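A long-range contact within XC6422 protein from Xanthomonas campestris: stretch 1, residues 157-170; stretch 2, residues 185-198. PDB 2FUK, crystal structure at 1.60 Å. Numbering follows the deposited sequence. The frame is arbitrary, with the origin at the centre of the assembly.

Stretch 1 157-170: QWLVIQGDADEIVD
Stretch 2, residues 185-198: PTLVRMPDTSHFFH

Two parallel neighbouring β-strands, extended by a loop-to-loop junction in which a carboxylate grips a histidine, form this contact, which buries 1026 Å² summed over both sides. The strand axes approach to 4.8 Å at 14°, and Leu 159 through Gly 163 pair in order with Thr 186 through Met 190; Gln 162 CA lies 5.1 Å from Arg 189 CA. Phi/psi values near -120/130 in Leu 159 to Ile 161 keep that chain extended.

The ladder alternates: Thr 186 N donates to Trp 158 O (3.0 Å), Val 160 N to Thr 186 O (2.8 Å), Val 188 N to Val 160 O (2.9 Å), Gln 162 N to Val 188 O (2.9 Å), Met 190 N to Gln 162 O (2.9 Å) and Asp 164 N to Met 190 O (2.8 Å). Ala 165 N then reaches Thr 193 O at 3.0 Å.

On one face, Ile 161 (chi1 m, chi2 t) places CG2 3.7 Å from Met 190 SD and 4.1 Å from Phe 197 CE2. On the other, Val 160 CG1 (chi1 t) meets Leu 187 CD1 (t, p) at 3.7 Å. At the strand start, Pro 185 CG lies 3.8 Å from the centroid of the Trp 158 six-membered ring, 17° off its normal, a CH-pi contact in which the puckered proline ring (C-gamma endo) packs over the indole face. Gly 163 suits its crowded site: an ideal CB would sit 2.5 Å from Thr 193 O.

Arg 189 (m, t, p; chi4 168°) forms a salt bridge, NE to Asp 164 OD1 at 2.8 Å, with the carboxylate oxygen near the guanidinium plane. Asp 166 (t) accepts from His 195 ND1 through OD2 at 2.9 Å and 172°. Ile 168 CB covers one face of the His 195 ring (chi1 t, chi2 62°), 3.8 Å from its centroid. One water accepts from Glu 167 N (2.9 Å) and His 195 N (3.0 Å).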

# COMPACT_ATOMS: atom_id res chain seq x y z
N GLN A 157 -7.33 16.60 -17.28
CA GLN A 157 -6.70 15.46 -16.64
C GLN A 157 -7.79 14.57 -16.04
O GLN A 157 -8.25 14.80 -14.93
CB GLN A 157 -5.72 15.95 -15.56
CG GLN A 157 -4.55 16.73 -16.17
CD GLN A 157 -3.69 17.47 -15.16
OE1 GLN A 157 -2.58 17.88 -15.49
NE2 GLN A 157 -4.19 17.66 -13.95
N TRP A 158 -8.19 13.57 -16.81
CA TRP A 158 -9.24 12.64 -16.44
C TRP A 158 -8.79 11.20 -16.67
O TRP A 158 -8.31 10.85 -17.75
CB TRP A 158 -10.49 12.97 -17.26
CG TRP A 158 -11.69 12.08 -17.06
CD1 TRP A 158 -11.98 11.32 -15.97
CD2 TRP A 158 -12.76 11.89 -17.99
NE1 TRP A 158 -13.18 10.66 -16.16
CE2 TRP A 158 -13.68 11.00 -17.39
CE3 TRP A 158 -13.04 12.40 -19.27
CZ2 TRP A 158 -14.86 10.59 -18.03
CZ3 TRP A 158 -14.21 12.00 -19.90
CH2 TRP A 158 -15.10 11.10 -19.29
N LEU A 159 -8.95 10.37 -15.65
CA LEU A 159 -8.56 8.97 -15.71
C LEU A 159 -9.75 8.04 -15.50
O LEU A 159 -10.54 8.23 -14.58
CB LEU A 159 -7.51 8.68 -14.63
CG LEU A 159 -7.12 7.22 -14.38
CD1 LEU A 159 -6.39 6.65 -15.59
CD2 LEU A 159 -6.22 7.15 -13.15
N VAL A 160 -9.87 7.05 -16.38
CA VAL A 160 -10.95 6.07 -16.29
C VAL A 160 -10.34 4.68 -16.12
O VAL A 160 -9.42 4.30 -16.86
CB VAL A 160 -11.83 6.06 -17.57
CG1 VAL A 160 -12.82 4.90 -17.51
CG2 VAL A 160 -12.58 7.37 -17.69
N ILE A 161 -10.84 3.93 -15.14
CA ILE A 161 -10.38 2.58 -14.88
C ILE A 161 -11.59 1.66 -14.98
O ILE A 161 -12.60 1.88 -14.30
CB ILE A 161 -9.73 2.46 -13.49
CG1 ILE A 161 -8.50 3.37 -13.44
CG2 ILE A 161 -9.36 1.01 -13.20
CD1 ILE A 161 -7.89 3.51 -12.07
N GLN A 162 -11.49 0.64 -15.81
CA GLN A 162 -12.60 -0.28 -16.01
C GLN A 162 -12.23 -1.75 -15.97
O GLN A 162 -11.29 -2.18 -16.63
CB GLN A 162 -13.26 0.03 -17.36
CG GLN A 162 -14.39 -0.93 -17.74
CD GLN A 162 -15.58 -0.80 -16.81
OE1 GLN A 162 -16.14 -1.80 -16.36
NE2 GLN A 162 -15.97 0.43 -16.55
N GLY A 163 -12.98 -2.53 -15.19
CA GLY A 163 -12.72 -3.96 -15.14
C GLY A 163 -13.32 -4.56 -16.40
O GLY A 163 -14.47 -4.29 -16.72
N ASP A 164 -12.54 -5.36 -17.12
CA ASP A 164 -13.05 -5.94 -18.36
C ASP A 164 -13.94 -7.16 -18.22
O ASP A 164 -14.37 -7.73 -19.22
CB ASP A 164 -11.88 -6.25 -19.29
CG ASP A 164 -11.79 -5.26 -20.44
OD1 ASP A 164 -10.67 -4.94 -20.85
OD2 ASP A 164 -12.86 -4.81 -20.92
N ALA A 165 -14.23 -7.55 -16.98
CA ALA A 165 -15.12 -8.68 -16.71
C ALA A 165 -16.23 -8.19 -15.77
O ALA A 165 -16.78 -8.96 -14.98
CB ALA A 165 -14.35 -9.83 -16.08
N ASP A 166 -16.54 -6.90 -15.88
CA ASP A 166 -17.57 -6.25 -15.07
C ASP A 166 -18.94 -6.80 -15.49
O ASP A 166 -19.31 -6.73 -16.66
CB ASP A 166 -17.51 -4.74 -15.32
CG ASP A 166 -18.27 -3.93 -14.27
OD1 ASP A 166 -19.36 -4.29 -13.77
OD2 ASP A 166 -17.68 -2.87 -13.95
N GLU A 167 -19.69 -7.34 -14.52
CA GLU A 167 -21.01 -7.94 -14.77
C GLU A 167 -22.14 -6.94 -14.60
O GLU A 167 -23.26 -7.17 -15.08
CB GLU A 167 -21.24 -9.10 -13.80
CG GLU A 167 -22.61 -9.77 -13.88
CD GLU A 167 -22.76 -10.65 -15.10
OE1 GLU A 167 -21.71 -11.02 -15.68
OE2 GLU A 167 -23.91 -10.97 -15.47
N ILE A 168 -21.86 -5.83 -13.92
CA ILE A 168 -22.85 -4.80 -13.66
C ILE A 168 -22.80 -3.73 -14.75
O ILE A 168 -23.82 -3.41 -15.36
CB ILE A 168 -22.59 -4.15 -12.27
CG1 ILE A 168 -22.66 -5.23 -11.18
CG2 ILE A 168 -23.58 -3.03 -12.01
CD1 ILE A 168 -23.96 -6.01 -11.13
N VAL A 169 -21.61 -3.18 -14.98
CA VAL A 169 -21.42 -2.16 -16.01
C VAL A 169 -20.83 -2.85 -17.23
O VAL A 169 -19.82 -3.54 -17.12
CB VAL A 169 -20.45 -1.06 -15.56
CG1 VAL A 169 -20.18 -0.11 -16.72
CG2 VAL A 169 -21.02 -0.31 -14.37
N ASP A 170 -21.48 -2.69 -18.38
CA ASP A 170 -21.02 -3.30 -19.62
C ASP A 170 -19.76 -2.58 -20.10
O ASP A 170 -19.84 -1.44 -20.56
CB ASP A 170 -22.09 -3.17 -20.70
CG ASP A 170 -21.75 -3.93 -21.96
OD1 ASP A 170 -20.62 -4.44 -22.08
OD2 ASP A 170 -22.63 -4.03 -22.85
N PRO A 185 -10.17 10.47 -22.22
CA PRO A 185 -9.43 10.33 -20.97
C PRO A 185 -8.50 9.12 -20.99
O PRO A 185 -8.68 8.20 -21.80
CB PRO A 185 -10.53 10.16 -19.94
CG PRO A 185 -11.59 9.41 -20.71
CD PRO A 185 -11.60 10.17 -22.03
N THR A 186 -7.51 9.15 -20.12
CA THR A 186 -6.58 8.04 -19.99
C THR A 186 -7.48 6.88 -19.57
O THR A 186 -8.35 7.04 -18.73
CB THR A 186 -5.53 8.33 -18.88
OG1 THR A 186 -4.81 9.52 -19.21
CG2 THR A 186 -4.57 7.18 -18.74
N LEU A 187 -7.28 5.72 -20.19
CA LEU A 187 -8.10 4.55 -19.89
C LEU A 187 -7.26 3.34 -19.52
O LEU A 187 -6.31 3.00 -20.21
CB LEU A 187 -8.98 4.21 -21.10
CG LEU A 187 -9.76 2.89 -21.00
CD1 LEU A 187 -10.74 2.95 -19.85
CD2 LEU A 187 -10.48 2.62 -22.31
N VAL A 188 -7.61 2.69 -18.42
CA VAL A 188 -6.91 1.48 -18.01
C VAL A 188 -7.95 0.37 -17.97
O VAL A 188 -8.90 0.43 -17.19
CB VAL A 188 -6.26 1.62 -16.62
CG1 VAL A 188 -5.73 0.25 -16.16
CG2 VAL A 188 -5.12 2.61 -16.67
N ARG A 189 -7.78 -0.60 -18.86
CA ARG A 189 -8.68 -1.74 -18.91
C ARG A 189 -7.99 -2.86 -18.14
O ARG A 189 -6.87 -3.26 -18.47
CB ARG A 189 -8.92 -2.16 -20.37
CG ARG A 189 -9.74 -1.14 -21.14
CD ARG A 189 -9.91 -1.53 -22.60
NE ARG A 189 -10.46 -2.87 -22.75
CZ ARG A 189 -10.92 -3.36 -23.90
NH1 ARG A 189 -10.90 -2.61 -25.00
NH2 ARG A 189 -11.40 -4.59 -23.95
N MET A 190 -8.65 -3.34 -17.09
CA MET A 190 -8.09 -4.39 -16.26
C MET A 190 -8.70 -5.73 -16.66
O MET A 190 -9.90 -5.96 -16.50
CB MET A 190 -8.35 -4.06 -14.78
CG MET A 190 -7.65 -2.77 -14.32
SD MET A 190 -7.89 -2.38 -12.57
CE MET A 190 -7.41 -4.00 -11.90
N PRO A 191 -7.88 -6.63 -17.21
CA PRO A 191 -8.39 -7.93 -17.62
C PRO A 191 -8.92 -8.79 -16.48
O PRO A 191 -8.42 -8.72 -15.36
CB PRO A 191 -7.19 -8.56 -18.32
CG PRO A 191 -6.04 -7.99 -17.59
CD PRO A 191 -6.43 -6.53 -17.44
N ASP A 192 -9.93 -9.59 -16.80
CA ASP A 192 -10.57 -10.52 -15.87
C ASP A 192 -10.89 -9.91 -14.52
O ASP A 192 -10.83 -10.59 -13.48
CB ASP A 192 -9.68 -11.76 -15.68
CG ASP A 192 -9.27 -12.38 -17.00
OD1 ASP A 192 -10.12 -12.51 -17.91
OD2 ASP A 192 -8.09 -12.76 -17.14
N THR A 193 -11.27 -8.64 -14.53
CA THR A 193 -11.59 -7.93 -13.31
C THR A 193 -13.08 -7.64 -13.18
O THR A 193 -13.70 -7.10 -14.10
CB THR A 193 -10.80 -6.62 -13.25
OG1 THR A 193 -9.40 -6.92 -13.23
CG2 THR A 193 -11.17 -5.81 -12.01
N SER A 194 -13.64 -8.02 -12.03
CA SER A 194 -15.06 -7.82 -11.77
C SER A 194 -15.41 -6.39 -11.36
O SER A 194 -14.54 -5.55 -11.16
CB SER A 194 -15.54 -8.79 -10.69
OG SER A 194 -14.91 -8.54 -9.44
N HIS A 195 -16.71 -6.14 -11.23
CA HIS A 195 -17.20 -4.81 -10.88
C HIS A 195 -16.60 -4.24 -9.59
O HIS A 195 -16.32 -3.05 -9.51
CB HIS A 195 -18.72 -4.82 -10.76
CG HIS A 195 -19.31 -3.46 -10.54
ND1 HIS A 195 -19.19 -2.45 -11.46
CD2 HIS A 195 -20.01 -2.95 -9.50
CE1 HIS A 195 -19.78 -1.36 -10.99
NE2 HIS A 195 -20.29 -1.64 -9.80
N PHE A 196 -16.42 -5.09 -8.58
CA PHE A 196 -15.86 -4.65 -7.31
C PHE A 196 -14.38 -4.99 -7.18
O PHE A 196 -13.82 -4.98 -6.09
CB PHE A 196 -16.66 -5.26 -6.15
CG PHE A 196 -18.10 -4.84 -6.13
CD1 PHE A 196 -18.47 -3.57 -5.68
CD2 PHE A 196 -19.09 -5.69 -6.60
CE1 PHE A 196 -19.80 -3.16 -5.70
CE2 PHE A 196 -20.43 -5.29 -6.63
CZ PHE A 196 -20.78 -4.03 -6.18
N PHE A 197 -13.74 -5.29 -8.31
CA PHE A 197 -12.31 -5.59 -8.32
C PHE A 197 -11.90 -6.64 -7.29
O PHE A 197 -10.92 -6.47 -6.57
CB PHE A 197 -11.51 -4.31 -8.09
CG PHE A 197 -11.80 -3.23 -9.09
CD1 PHE A 197 -12.97 -2.48 -9.02
CD2 PHE A 197 -10.93 -3.01 -10.16
CE1 PHE A 197 -13.27 -1.53 -9.99
CE2 PHE A 197 -11.22 -2.07 -11.14
CZ PHE A 197 -12.39 -1.33 -11.06
N HIS A 198 -12.67 -7.72 -7.23
CA HIS A 198 -12.42 -8.83 -6.32
C HIS A 198 -11.01 -9.38 -6.54
O HIS A 198 -10.66 -9.77 -7.66
CB HIS A 198 -13.45 -9.94 -6.54
CG HIS A 198 -13.24 -11.16 -5.70
ND1 HIS A 198 -13.69 -11.27 -4.41
CD2 HIS A 198 -12.63 -12.33 -5.99
CE1 HIS A 198 -13.37 -12.46 -3.93
NE2 HIS A 198 -12.73 -13.13 -4.88
O HOH W 1 -18.86 -8.20 -11.83